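Local atomic coordinates of putative uncharacterized protein gbs1890 (Streptococcus agalactiae NEM316, PDB entry 4TKZ), a protein that probably transfers phosphoryl groups during sugar uptake, as a mannose-type EIIA component of the bacterial phosphotransferase system. Residues 86-91 with 115-120; 60-65 with 71-76; 18-23 with 94-99; 33-38 with 42-47; 4-9 with 14-19. All coordinates share one frame; numbering follows the deposited sequence.

Interaction 1 of 5, residues 86-91 with 115-120; sequences KVLSGL and KVITSS
With Leu88 CG set beside its backbone N (chi1 -49°) and the branch nearly straight beyond it, methyl CD1 is carried out toward Val116 and Ile117. Ile117 answers with a double bend: chi1 puts CG1 beside its own N, and chi2 of -60° turns CD1 toward the leucine. The two CD1 methyls of Leu88 and Ile117 meet at 3.6 Å. The second branch of the leucine, CD2, lies 3.9 Å from the same Ile117 CD1, which therefore rests across the fork. Val116 touches with one methyl, CG1, 3.7 Å from Leu88 CD1. No hydrogen bond crosses, so the evidence is for purely apolar packing.

The helix side has its own polar bracing. Val116 O accepts Ser120 N at 3.0 Å and Ser120 OG at 2.6 Å. The two donors arrive from opposite faces of the carbonyl plane.

Helix 110-122 thus lies over strand 84-89, the last strand of this chain's parallel sheet. Met95 of helix 93-102 packs on both Leu88 and Val116 and closes one flank, while at Leu88 and Ser89 an antiparallel strand of the second subunit extends the sheet.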
# COMPACT_ATOMS: atom_id res chain seq x y z
N LYS A 86 18.45 2.46 1.03
CA LYS A 86 17.63 1.59 1.86
C LYS A 86 16.47 1.05 1.03
O LYS A 86 15.84 1.79 0.27
CB LYS A 86 17.10 2.36 3.08
CG LYS A 86 18.16 2.66 4.13
CD LYS A 86 18.61 1.38 4.83
CE LYS A 86 19.36 1.68 6.12
NZ LYS A 86 20.19 0.53 6.59
N VAL A 87 16.19 -0.24 1.18
CA VAL A 87 15.13 -0.89 0.42
C VAL A 87 14.12 -1.52 1.37
O VAL A 87 14.46 -2.45 2.12
CB VAL A 87 15.70 -1.99 -0.50
CG1 VAL A 87 14.59 -2.67 -1.29
CG2 VAL A 87 16.76 -1.40 -1.43
N LEU A 88 12.89 -1.02 1.35
CA LEU A 88 11.83 -1.60 2.18
C LEU A 88 10.79 -2.32 1.31
O LEU A 88 10.53 -1.92 0.18
CB LEU A 88 11.11 -0.52 3.01
CG LEU A 88 11.94 0.48 3.82
CD1 LEU A 88 11.02 1.32 4.73
CD2 LEU A 88 12.99 -0.25 4.64
N SER A 89 10.21 -3.39 1.86
CA SER A 89 9.00 -3.98 1.30
C SER A 89 7.82 -3.60 2.21
O SER A 89 8.03 -3.01 3.27
CB SER A 89 9.10 -5.50 1.22
OG SER A 89 9.28 -6.06 2.50
N GLY A 90 6.60 -3.92 1.78
CA GLY A 90 5.41 -3.73 2.60
C GLY A 90 4.78 -2.36 2.46
O GLY A 90 4.04 -1.93 3.34
N LEU A 91 5.07 -1.68 1.35
CA LEU A 91 4.68 -0.29 1.15
C LEU A 91 3.19 -0.05 1.40
O LEU A 91 2.34 -0.68 0.77
CB LEU A 91 5.02 0.15 -0.28
CG LEU A 91 4.43 1.48 -0.75
CD1 LEU A 91 4.93 2.64 0.12
CD2 LEU A 91 4.77 1.73 -2.21
N LYS A 115 11.99 5.22 11.77
CA LYS A 115 10.73 5.93 11.98
C LYS A 115 9.71 5.51 10.92
O LYS A 115 8.52 5.39 11.20
CB LYS A 115 10.99 7.43 11.89
CG LYS A 115 9.84 8.30 12.31
CD LYS A 115 10.36 9.67 12.70
CE LYS A 115 11.60 9.54 13.58
NZ LYS A 115 12.23 10.85 13.87
N VAL A 116 10.19 5.28 9.70
CA VAL A 116 9.31 4.91 8.59
C VAL A 116 8.72 3.52 8.82
O VAL A 116 7.53 3.30 8.60
CB VAL A 116 10.08 4.98 7.25
CG1 VAL A 116 9.30 4.29 6.15
CG2 VAL A 116 10.37 6.43 6.88
N ILE A 117 9.55 2.60 9.28
CA ILE A 117 9.13 1.24 9.59
C ILE A 117 8.10 1.23 10.70
O ILE A 117 7.06 0.55 10.62
CB ILE A 117 10.33 0.40 10.06
CG1 ILE A 117 11.32 0.18 8.92
CG2 ILE A 117 9.86 -0.94 10.63
CD1 ILE A 117 10.73 -0.53 7.75
N THR A 118 8.40 1.97 11.76
CA THR A 118 7.52 2.07 12.91
C THR A 118 6.14 2.55 12.47
O THR A 118 5.13 1.93 12.82
CB THR A 118 8.09 3.04 13.95
OG1 THR A 118 9.31 2.50 14.48
CG2 THR A 118 7.09 3.28 15.08
N SER A 119 6.10 3.64 11.71
CA SER A 119 4.83 4.20 11.26
C SER A 119 4.08 3.24 10.36
O SER A 119 2.85 3.17 10.41
CB SER A 119 5.05 5.55 10.56
OG SER A 119 5.38 6.57 11.50
N SER A 120 4.81 2.49 9.53
CA SER A 120 4.21 1.53 8.61
C SER A 120 3.42 0.49 9.38
O SER A 120 2.28 0.15 9.03
CB SER A 120 5.30 0.85 7.74
OG SER A 120 6.08 1.82 7.08

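Interaction 2 of 5, residues 60-65 with 71-76; sequences VLTDLL and NVSSAL
Ser73 meets Val60 and Thr62 inside a beta-alpha-beta unit, where strand 57-62 leads into helix 68-76 and the chain returns to the sheet as strand 84-89. The path of the serine side chain tells how the helix is seated. Its CB faces the strand and comes within 3.9 Å of Val60 CG1. Val87 of the neighbouring strand 84-89 also touches Ser73, so the helix residue lies over two adjacent strands. One bond further, chi1 of -57° places OG beside the backbone N and anti to the carbonyl carbon. There OG approaches Val60 CG1 to 3.6 Å and Thr62 CG2 to 3.9 Å. These two methyls, two residues apart on the same face of the strand, are themselves 3.8 Å from each other, so the oxygen rests over the pair of them in a nearly equilateral triangle.

A hydroxyl lying on methyls needs its polar partner elsewhere. Ser73 OG finds it one helical turn back, in a hydrogen bond with Pro69 O. No hydrogen bond joins the two segments, and the fit is one of close van der Waals packing among buried residues. Helix 41-52 adds Leu48 against Ser73, and Val7 of strand 3-9 also touches it.

Thr62 divides its branches between two tasks. Its first torsion, 70°, turns OG1 away from the serine and presents CG2 to the helix. While CG2 supports Ser73, OG1 is hydrogen-bonded to Leu88 O on the neighbouring strand.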
# COMPACT_ATOMS: atom_id res chain seq x y z
N VAL A 60 14.13 3.43 -1.08
CA VAL A 60 13.33 2.73 -2.08
C VAL A 60 12.19 1.97 -1.42
O VAL A 60 12.40 1.04 -0.61
CB VAL A 60 14.16 1.74 -2.91
CG1 VAL A 60 13.27 1.12 -3.98
CG2 VAL A 60 15.36 2.44 -3.54
N LEU A 61 10.96 2.35 -1.76
CA LEU A 61 9.80 1.72 -1.17
C LEU A 61 9.19 0.75 -2.17
O LEU A 61 8.76 1.15 -3.25
CB LEU A 61 8.78 2.79 -0.76
CG LEU A 61 9.43 3.89 0.09
CD1 LEU A 61 8.39 4.95 0.45
CD2 LEU A 61 10.05 3.27 1.35
N THR A 62 9.14 -0.53 -1.82
CA THR A 62 8.64 -1.52 -2.77
C THR A 62 7.47 -2.27 -2.22
O THR A 62 7.31 -2.34 -1.00
CB THR A 62 9.71 -2.56 -3.14
OG1 THR A 62 9.97 -3.41 -2.01
CG2 THR A 62 10.99 -1.86 -3.57
N ASP A 63 6.68 -2.86 -3.10
CA ASP A 63 5.40 -3.41 -2.66
C ASP A 63 5.51 -4.68 -1.84
O ASP A 63 4.90 -4.77 -0.77
CB ASP A 63 4.42 -3.58 -3.83
CG ASP A 63 5.00 -4.37 -5.00
OD1 ASP A 63 6.20 -4.69 -5.01
OD2 ASP A 63 4.21 -4.66 -5.93
N LEU A 64 6.29 -5.63 -2.32
CA LEU A 64 6.12 -7.00 -1.89
C LEU A 64 7.47 -7.70 -1.74
O LEU A 64 8.26 -7.74 -2.68
CB LEU A 64 5.26 -7.71 -2.92
CG LEU A 64 4.53 -9.00 -2.57
CD1 LEU A 64 3.62 -8.81 -1.36
CD2 LEU A 64 3.74 -9.46 -3.79
N LEU A 65 7.71 -8.25 -0.55
CA LEU A 65 8.93 -9.01 -0.28
C LEU A 65 9.10 -10.16 -1.25
O LEU A 65 8.21 -10.99 -1.41
CB LEU A 65 8.90 -9.55 1.15
CG LEU A 65 10.10 -10.41 1.55
CD1 LEU A 65 11.35 -9.55 1.60
CD2 LEU A 65 9.85 -11.09 2.88
N ASN A 71 13.43 -7.36 -5.31
CA ASN A 71 14.65 -8.09 -5.68
C ASN A 71 15.65 -7.25 -6.49
O ASN A 71 16.85 -7.22 -6.19
CB ASN A 71 14.30 -9.37 -6.45
CG ASN A 71 13.60 -10.41 -5.59
OD1 ASN A 71 13.59 -10.33 -4.36
ND2 ASN A 71 13.01 -11.41 -6.24
N VAL A 72 15.15 -6.58 -7.52
CA VAL A 72 15.98 -5.68 -8.31
C VAL A 72 16.53 -4.53 -7.47
O VAL A 72 17.69 -4.17 -7.60
CB VAL A 72 15.20 -5.09 -9.50
CG1 VAL A 72 15.90 -3.87 -10.07
CG2 VAL A 72 15.00 -6.13 -10.58
N SER A 73 15.69 -3.95 -6.61
CA SER A 73 16.14 -2.84 -5.79
C SER A 73 17.21 -3.26 -4.78
O SER A 73 18.21 -2.55 -4.59
CB SER A 73 14.95 -2.19 -5.07
OG SER A 73 13.99 -1.76 -6.02
N SER A 74 17.00 -4.41 -4.14
CA SER A 74 17.92 -4.92 -3.14
C SER A 74 19.28 -5.23 -3.75
O SER A 74 20.31 -4.92 -3.15
CB SER A 74 17.35 -6.19 -2.50
OG SER A 74 16.24 -5.89 -1.69
N ALA A 75 19.27 -5.83 -4.94
CA ALA A 75 20.51 -6.23 -5.63
C ALA A 75 21.35 -5.02 -6.00
O ALA A 75 22.58 -5.07 -5.95
CB ALA A 75 20.17 -7.02 -6.88
N LEU A 76 20.68 -3.95 -6.40
CA LEU A 76 21.36 -2.75 -6.82
C LEU A 76 21.86 -1.95 -5.62
O LEU A 76 22.86 -1.24 -5.73
CB LEU A 76 20.44 -1.89 -7.69
CG LEU A 76 21.13 -0.82 -8.52
CD1 LEU A 76 22.08 -1.45 -9.54
CD2 LEU A 76 20.10 0.07 -9.21

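Interaction 3 of 5, residues 18-23 with 94-99; sequences SSLELI and SMLMEA
Leu20 and Met97 form the centre of this helix-helix contact, with Leu20 CD1 3.7 Å from Met97 SD. The methionine chain is bent at its second and third torsions, chi2 -53° and chi3 -58°. That curl swings the methyl toward the next turn of the opposite helix, where Met97 CE meets Ile23 CG2 at 3.8 Å. One methionine is thus shared by two residues spaced three apart, its sulfur against Leu20 and its methyl against Ile23, and both partners lie obliquely across it. Leu96 touches more loosely: its CD2 is 4.2 Å from Leu20 CB.

The backbones stay well apart. The short axes approach to 10.8 Å and cross at -51°, while the nearest CA atoms, those of Leu20 and Met97, are 7.2 Å from each other. The interface therefore consists of side chains alone, with no hydrogen bond between the helices. On its sheet side Leu96 packs on Ile4, Ile6 and Leu61, and Val100, one turn beyond, also packs on Leu20. The side chain of Met97 comes within about 3 Å (nearest atoms) of a bound glycerol, probably from the crystallisation liquor. Across the dimer interface Ser19 OG is hydrogen-bonded to His9 O of the second subunit.

Helices 12-24 and 93-102 lie side by side on one face of the parallel sheet, opposite helices 41-52 and 68-76, as in a three-layer alpha/beta/alpha sandwich.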
# COMPACT_ATOMS: atom_id res chain seq x y z
N SER A 18 -0.72 9.28 -6.41
CA SER A 18 -1.92 10.12 -6.50
C SER A 18 -2.53 10.35 -5.12
O SER A 18 -3.17 11.37 -4.90
CB SER A 18 -2.95 9.52 -7.47
OG SER A 18 -3.63 8.42 -6.90
N SER A 19 -2.33 9.41 -4.19
CA SER A 19 -2.80 9.58 -2.81
C SER A 19 -2.02 10.71 -2.16
O SER A 19 -2.59 11.61 -1.52
CB SER A 19 -2.61 8.30 -2.00
OG SER A 19 -3.30 7.22 -2.60
N LEU A 20 -0.71 10.66 -2.31
CA LEU A 20 0.21 11.68 -1.82
C LEU A 20 -0.10 13.07 -2.41
O LEU A 20 -0.11 14.07 -1.68
CB LEU A 20 1.66 11.28 -2.14
CG LEU A 20 2.80 12.23 -1.81
CD1 LEU A 20 2.87 12.50 -0.32
CD2 LEU A 20 4.13 11.68 -2.33
N GLU A 21 -0.36 13.13 -3.71
CA GLU A 21 -0.64 14.39 -4.39
C GLU A 21 -1.90 15.01 -3.79
O GLU A 21 -1.95 16.21 -3.54
CB GLU A 21 -0.85 14.14 -5.89
CG GLU A 21 -1.74 15.16 -6.61
CD GLU A 21 -0.97 16.30 -7.25
OE1 GLU A 21 0.10 16.69 -6.73
OE2 GLU A 21 -1.44 16.80 -8.30
N LEU A 22 -2.91 14.18 -3.56
CA LEU A 22 -4.18 14.65 -3.01
C LEU A 22 -4.04 15.14 -1.57
O LEU A 22 -4.62 16.17 -1.19
CB LEU A 22 -5.24 13.54 -3.07
CG LEU A 22 -6.59 13.94 -2.49
CD1 LEU A 22 -7.16 15.11 -3.29
CD2 LEU A 22 -7.58 12.77 -2.48
N ILE A 23 -3.27 14.40 -0.77
CA ILE A 23 -3.11 14.73 0.64
C ILE A 23 -2.13 15.89 0.82
O ILE A 23 -2.46 16.89 1.46
CB ILE A 23 -2.68 13.50 1.47
CG1 ILE A 23 -3.83 12.49 1.55
CG2 ILE A 23 -2.25 13.90 2.87
CD1 ILE A 23 -3.38 11.11 2.01
N SER A 94 1.07 4.88 4.97
CA SER A 94 1.76 5.31 6.18
C SER A 94 3.27 5.39 5.95
O SER A 94 3.92 6.35 6.37
CB SER A 94 1.50 4.33 7.33
OG SER A 94 0.17 4.44 7.81
N MET A 95 3.80 4.37 5.29
CA MET A 95 5.23 4.30 4.98
C MET A 95 5.62 5.52 4.14
O MET A 95 6.60 6.21 4.43
CB MET A 95 5.54 3.00 4.23
CG MET A 95 7.01 2.75 4.02
SD MET A 95 7.29 1.19 3.17
CE MET A 95 7.00 0.03 4.51
N LEU A 96 4.81 5.79 3.11
CA LEU A 96 5.09 6.90 2.20
C LEU A 96 4.97 8.26 2.86
O LEU A 96 5.83 9.13 2.70
CB LEU A 96 4.16 6.84 0.98
CG LEU A 96 4.38 7.91 -0.09
CD1 LEU A 96 5.86 7.99 -0.54
CD2 LEU A 96 3.47 7.62 -1.28
N MET A 97 3.88 8.46 3.61
CA MET A 97 3.68 9.75 4.24
C MET A 97 4.79 10.04 5.26
O MET A 97 5.29 11.16 5.34
CB MET A 97 2.30 9.82 4.90
CG MET A 97 1.11 9.80 3.92
SD MET A 97 1.19 11.04 2.59
CE MET A 97 1.28 12.54 3.57
N GLU A 98 5.20 9.03 6.00
CA GLU A 98 6.25 9.22 7.00
C GLU A 98 7.57 9.62 6.36
O GLU A 98 8.26 10.53 6.83
CB GLU A 98 6.47 7.96 7.84
CG GLU A 98 7.30 8.23 9.11
CD GLU A 98 6.56 9.15 10.08
OE1 GLU A 98 5.67 8.66 10.79
OE2 GLU A 98 6.88 10.36 10.15
N ALA A 99 7.93 8.94 5.27
CA ALA A 99 9.18 9.25 4.59
C ALA A 99 9.16 10.70 4.10
O ALA A 99 10.13 11.45 4.30
CB ALA A 99 9.42 8.28 3.44

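Interaction 4 of 5, residues 33-38 with 42-47; sequences INFIAG and NDVRVA
Ile33 and Phe35 meet Ala47 and Val44 in the first half of a beta-alpha-beta crossover, where strand 30-35 hands the chain through a short loop to helix 41-52. At the tight end, Val44 CG2 is pressed against one side of the aromatic ring. It lies 3.4 Å from Phe35 CD1, 3.8 Å from CE1 and further from CG, so the methyl is centred on the CD1 side of the ring, approaching obliquely. The phenyl is set there by a first torsion of -178°, which extends CG away from the backbone N. The two side chains cross at about a right angle.

Farther back along the strand, Ile33 straddles a small partner. Its CD1 reaches Ala47 CB at 3.8 Å, and its CG2 comes to 3.9 Å from the same CB. CD1 also lies 3.8 Å from Ala47 C, so it packs against the helix backbone as well as the methyl.

Strand 30-35 is the outermost one at its edge of this chain's sheet. Helix 41-52 carries the chain past strand 3-9 before strand 57-62 begins, which makes this a crossover with one strand in between. Val44 faces inward enough to touch Val72 of helix 68-76 too.

The strand ends at Phe35, the centre of an inverse gamma turn, and the loop then swings out to Gly38. Near the start of the helix, Asp43 OD2 accepts a hydrogen bond from Ser40 N. Phe35 also meets the ring of His9, their planes at about 60°.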
# COMPACT_ATOMS: atom_id res chain seq x y z
N ILE A 33 8.39 4.02 -10.24
CA ILE A 33 8.68 3.14 -11.35
C ILE A 33 7.58 2.08 -11.41
O ILE A 33 7.51 1.20 -10.56
CB ILE A 33 10.08 2.49 -11.19
CG1 ILE A 33 11.15 3.58 -11.15
CG2 ILE A 33 10.35 1.54 -12.32
CD1 ILE A 33 12.58 3.07 -10.96
N ASN A 34 6.74 2.18 -12.43
CA ASN A 34 5.64 1.24 -12.60
C ASN A 34 6.08 -0.04 -13.30
O ASN A 34 6.40 -0.01 -14.49
CB ASN A 34 4.49 1.90 -13.37
CG ASN A 34 3.95 3.14 -12.67
OD1 ASN A 34 3.18 3.05 -11.72
ND2 ASN A 34 4.34 4.31 -13.16
N PHE A 35 6.09 -1.14 -12.57
CA PHE A 35 6.46 -2.44 -13.12
C PHE A 35 5.23 -3.06 -13.78
O PHE A 35 4.53 -3.87 -13.18
CB PHE A 35 6.99 -3.36 -12.02
CG PHE A 35 7.44 -4.72 -12.51
CD1 PHE A 35 8.18 -4.84 -13.68
CD2 PHE A 35 7.13 -5.86 -11.79
CE1 PHE A 35 8.61 -6.09 -14.13
CE2 PHE A 35 7.55 -7.12 -12.22
CZ PHE A 35 8.29 -7.24 -13.40
N ILE A 36 5.00 -2.68 -15.03
CA ILE A 36 3.77 -3.06 -15.72
C ILE A 36 3.96 -4.32 -16.56
O ILE A 36 5.09 -4.76 -16.80
CB ILE A 36 3.26 -1.92 -16.61
CG1 ILE A 36 4.25 -1.64 -17.74
CG2 ILE A 36 3.01 -0.65 -15.79
CD1 ILE A 36 3.77 -0.64 -18.75
N ALA A 37 2.85 -4.89 -17.01
CA ALA A 37 2.90 -6.06 -17.88
C ALA A 37 3.70 -5.75 -19.12
O ALA A 37 3.50 -4.71 -19.76
CB ALA A 37 1.50 -6.51 -18.25
N GLY A 38 4.62 -6.64 -19.45
CA GLY A 38 5.49 -6.47 -20.60
C GLY A 38 6.90 -6.12 -20.20
O GLY A 38 7.85 -6.35 -20.95
N ASN A 42 15.17 -6.66 -16.01
CA ASN A 42 16.22 -5.74 -16.40
C ASN A 42 15.68 -4.32 -16.66
O ASN A 42 16.36 -3.33 -16.39
CB ASN A 42 17.01 -6.27 -17.61
CG ASN A 42 18.32 -5.51 -17.83
OD1 ASN A 42 18.41 -4.67 -18.73
ND2 ASN A 42 19.31 -5.79 -17.00
N ASP A 43 14.45 -4.23 -17.17
CA ASP A 43 13.83 -2.94 -17.43
C ASP A 43 13.71 -2.13 -16.13
O ASP A 43 13.98 -0.92 -16.10
CB ASP A 43 12.43 -3.11 -18.03
CG ASP A 43 12.47 -3.61 -19.45
OD1 ASP A 43 13.49 -3.37 -20.14
OD2 ASP A 43 11.48 -4.24 -19.88
N VAL A 44 13.31 -2.82 -15.06
CA VAL A 44 13.25 -2.22 -13.73
C VAL A 44 14.64 -1.80 -13.27
O VAL A 44 14.82 -0.72 -12.71
CB VAL A 44 12.67 -3.19 -12.70
CG1 VAL A 44 12.57 -2.52 -11.34
CG2 VAL A 44 11.32 -3.67 -13.13
N ARG A 45 15.63 -2.66 -13.50
CA ARG A 45 16.99 -2.35 -13.10
C ARG A 45 17.51 -1.11 -13.80
O ARG A 45 18.14 -0.26 -13.17
CB ARG A 45 17.93 -3.53 -13.38
CG ARG A 45 19.37 -3.24 -13.01
CD ARG A 45 20.18 -4.52 -13.08
NE ARG A 45 21.62 -4.27 -13.03
CZ ARG A 45 22.37 -4.46 -11.95
NH1 ARG A 45 23.68 -4.22 -12.01
NH2 ARG A 45 21.83 -4.90 -10.82
N VAL A 46 17.23 -1.00 -15.10
CA VAL A 46 17.67 0.13 -15.91
C VAL A 46 17.05 1.41 -15.38
O VAL A 46 17.73 2.43 -15.20
CB VAL A 46 17.30 -0.06 -17.39
CG1 VAL A 46 17.42 1.26 -18.15
CG2 VAL A 46 18.21 -1.10 -18.03
N ALA A 47 15.75 1.34 -15.12
CA ALA A 47 15.03 2.50 -14.61
C ALA A 47 15.58 2.95 -13.26
O ALA A 47 15.80 4.15 -13.03
CB ALA A 47 13.54 2.20 -14.51

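Interaction 5 of 5, residues 4-9 with 14-19; sequences IIIVAH and DGILSS
Gly15 O, in the turn that carries Ile16 and Leu17 against Ile6, is gripped by two donors of its own helix. Ser18 OG binds it at 2.6 Å, with a C=O...donor angle of 130° and a tilt of 22° from the carbonyl plane, and Ser19 N adds a longer bond of 3.3 Å. Ser18 OG is also hydrogen-bonded to Asn11 N of the second subunit, so this turn faces the dimer interface.

The helix belongs to the first beta-alpha-beta unit of the fold, strand 3-9, helix 12-24 and strand 30-35. Contact with the strand rests on one methyl, Ile6 CD1. The isoleucine and Leu17 run alongside each other with opposed headings, bringing Ile6 CD1 to 3.6 Å from Leu17 CD2 and 3.8 Å from Leu17 CG. Leu96 of helix 93-102 packs on Ile6 and Ile16 as well.

No polar bond links strand and helix here, and the nearest CA atoms, of Ile6 and Leu17, stand 8.6 Å apart. The space between the backbones is spanned by side chains. Ile16 takes its share through its short branch: chi1 of -162° sends CG1 off anti to the backbone N, and CG2 lies 3.9 Å from Ile6 CD1.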
# COMPACT_ATOMS: atom_id res chain seq x y z
N ILE A 4 13.09 9.65 -2.63
CA ILE A 4 12.17 8.54 -2.41
C ILE A 4 11.78 7.90 -3.73
O ILE A 4 11.27 8.58 -4.63
CB ILE A 4 10.89 9.04 -1.68
CG1 ILE A 4 11.27 9.58 -0.31
CG2 ILE A 4 9.85 7.92 -1.52
CD1 ILE A 4 10.12 10.27 0.42
N ILE A 5 12.03 6.60 -3.87
CA ILE A 5 11.69 5.91 -5.10
C ILE A 5 10.73 4.78 -4.80
O ILE A 5 11.00 3.90 -3.97
CB ILE A 5 12.96 5.33 -5.76
CG1 ILE A 5 13.98 6.45 -5.98
CG2 ILE A 5 12.62 4.66 -7.09
CD1 ILE A 5 15.30 5.95 -6.63
N ILE A 6 9.60 4.80 -5.49
CA ILE A 6 8.58 3.77 -5.34
C ILE A 6 8.60 2.81 -6.51
O ILE A 6 8.37 3.21 -7.67
CB ILE A 6 7.18 4.41 -5.26
CG1 ILE A 6 7.11 5.43 -4.11
CG2 ILE A 6 6.11 3.35 -5.05
CD1 ILE A 6 5.80 6.24 -4.09
N VAL A 7 8.87 1.53 -6.23
CA VAL A 7 8.85 0.50 -7.26
C VAL A 7 7.83 -0.56 -6.90
O VAL A 7 7.92 -1.17 -5.84
CB VAL A 7 10.24 -0.17 -7.41
CG1 VAL A 7 10.30 -0.92 -8.73
CG2 VAL A 7 11.34 0.86 -7.30
N ALA A 8 6.86 -0.79 -7.78
CA ALA A 8 5.82 -1.76 -7.49
C ALA A 8 5.14 -2.29 -8.75
O ALA A 8 5.23 -1.69 -9.82
CB ALA A 8 4.78 -1.15 -6.53
N HIS A 9 4.46 -3.43 -8.60
CA HIS A 9 3.74 -4.09 -9.68
C HIS A 9 2.59 -3.26 -10.23
O HIS A 9 1.85 -2.62 -9.48
CB HIS A 9 3.18 -5.42 -9.17
CG HIS A 9 4.22 -6.46 -8.87
ND1 HIS A 9 4.88 -6.53 -7.67
CD2 HIS A 9 4.69 -7.49 -9.62
CE1 HIS A 9 5.73 -7.55 -7.69
NE2 HIS A 9 5.62 -8.15 -8.87
N ASP A 14 1.95 4.78 -9.46
CA ASP A 14 1.16 5.95 -9.86
C ASP A 14 -0.01 6.17 -8.94
O ASP A 14 -0.35 7.31 -8.62
CB ASP A 14 0.62 5.78 -11.28
CG ASP A 14 1.67 5.98 -12.33
OD1 ASP A 14 2.70 6.61 -12.03
OD2 ASP A 14 1.45 5.49 -13.46
N GLY A 15 -0.65 5.08 -8.53
CA GLY A 15 -1.83 5.17 -7.70
C GLY A 15 -1.52 5.69 -6.31
O GLY A 15 -2.24 6.56 -5.80
N ILE A 16 -0.47 5.17 -5.68
CA ILE A 16 -0.13 5.64 -4.33
C ILE A 16 0.44 7.07 -4.38
O ILE A 16 0.24 7.86 -3.45
CB ILE A 16 0.79 4.66 -3.56
CG1 ILE A 16 0.74 4.96 -2.05
CG2 ILE A 16 2.23 4.72 -4.07
CD1 ILE A 16 1.37 3.88 -1.21
N LEU A 17 1.10 7.41 -5.48
CA LEU A 17 1.55 8.78 -5.69
C LEU A 17 0.38 9.75 -5.83
O LEU A 17 0.47 10.90 -5.39
CB LEU A 17 2.48 8.88 -6.91
CG LEU A 17 3.90 8.38 -6.66
CD1 LEU A 17 4.66 8.31 -7.98
CD2 LEU A 17 4.60 9.29 -5.65
N SER A 18 -0.72 9.28 -6.41
CA SER A 18 -1.92 10.12 -6.50
C SER A 18 -2.53 10.35 -5.12
O SER A 18 -3.17 11.37 -4.90
CB SER A 18 -2.95 9.52 -7.47
OG SER A 18 -3.63 8.42 -6.90
N SER A 19 -2.33 9.41 -4.19
CA SER A 19 -2.80 9.58 -2.81
C SER A 19 -2.02 10.71 -2.16
O SER A 19 -2.59 11.61 -1.52
CB SER A 19 -2.61 8.30 -2.00
OG SER A 19 -3.30 7.22 -2.60

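How the interactions relate
All but interaction 3 fasten a helix to the one parallel sheet, and neighbouring strands tie them together: Ile33 N to Ile6 O (2.7 Å) joins interactions 4 and 5, Leu61 N to Ile5 O (2.7 Å) joins 5 and 2, and Lys86 O to Val60 N (2.7 Å) joins 2 and 1. Interactions 2 and 4 occupy one face; 1, 3 and 5 the other. Interactions 3 and 5, about 9 Å apart between centres, share helix 12-24. At the C-terminal ends of the strands, His9 ND1 is 2.6 Å from Asp63 OD2, a pairing consistent with the site where mannose-type EIIA domains carry their phosphoryl-accepting histidine.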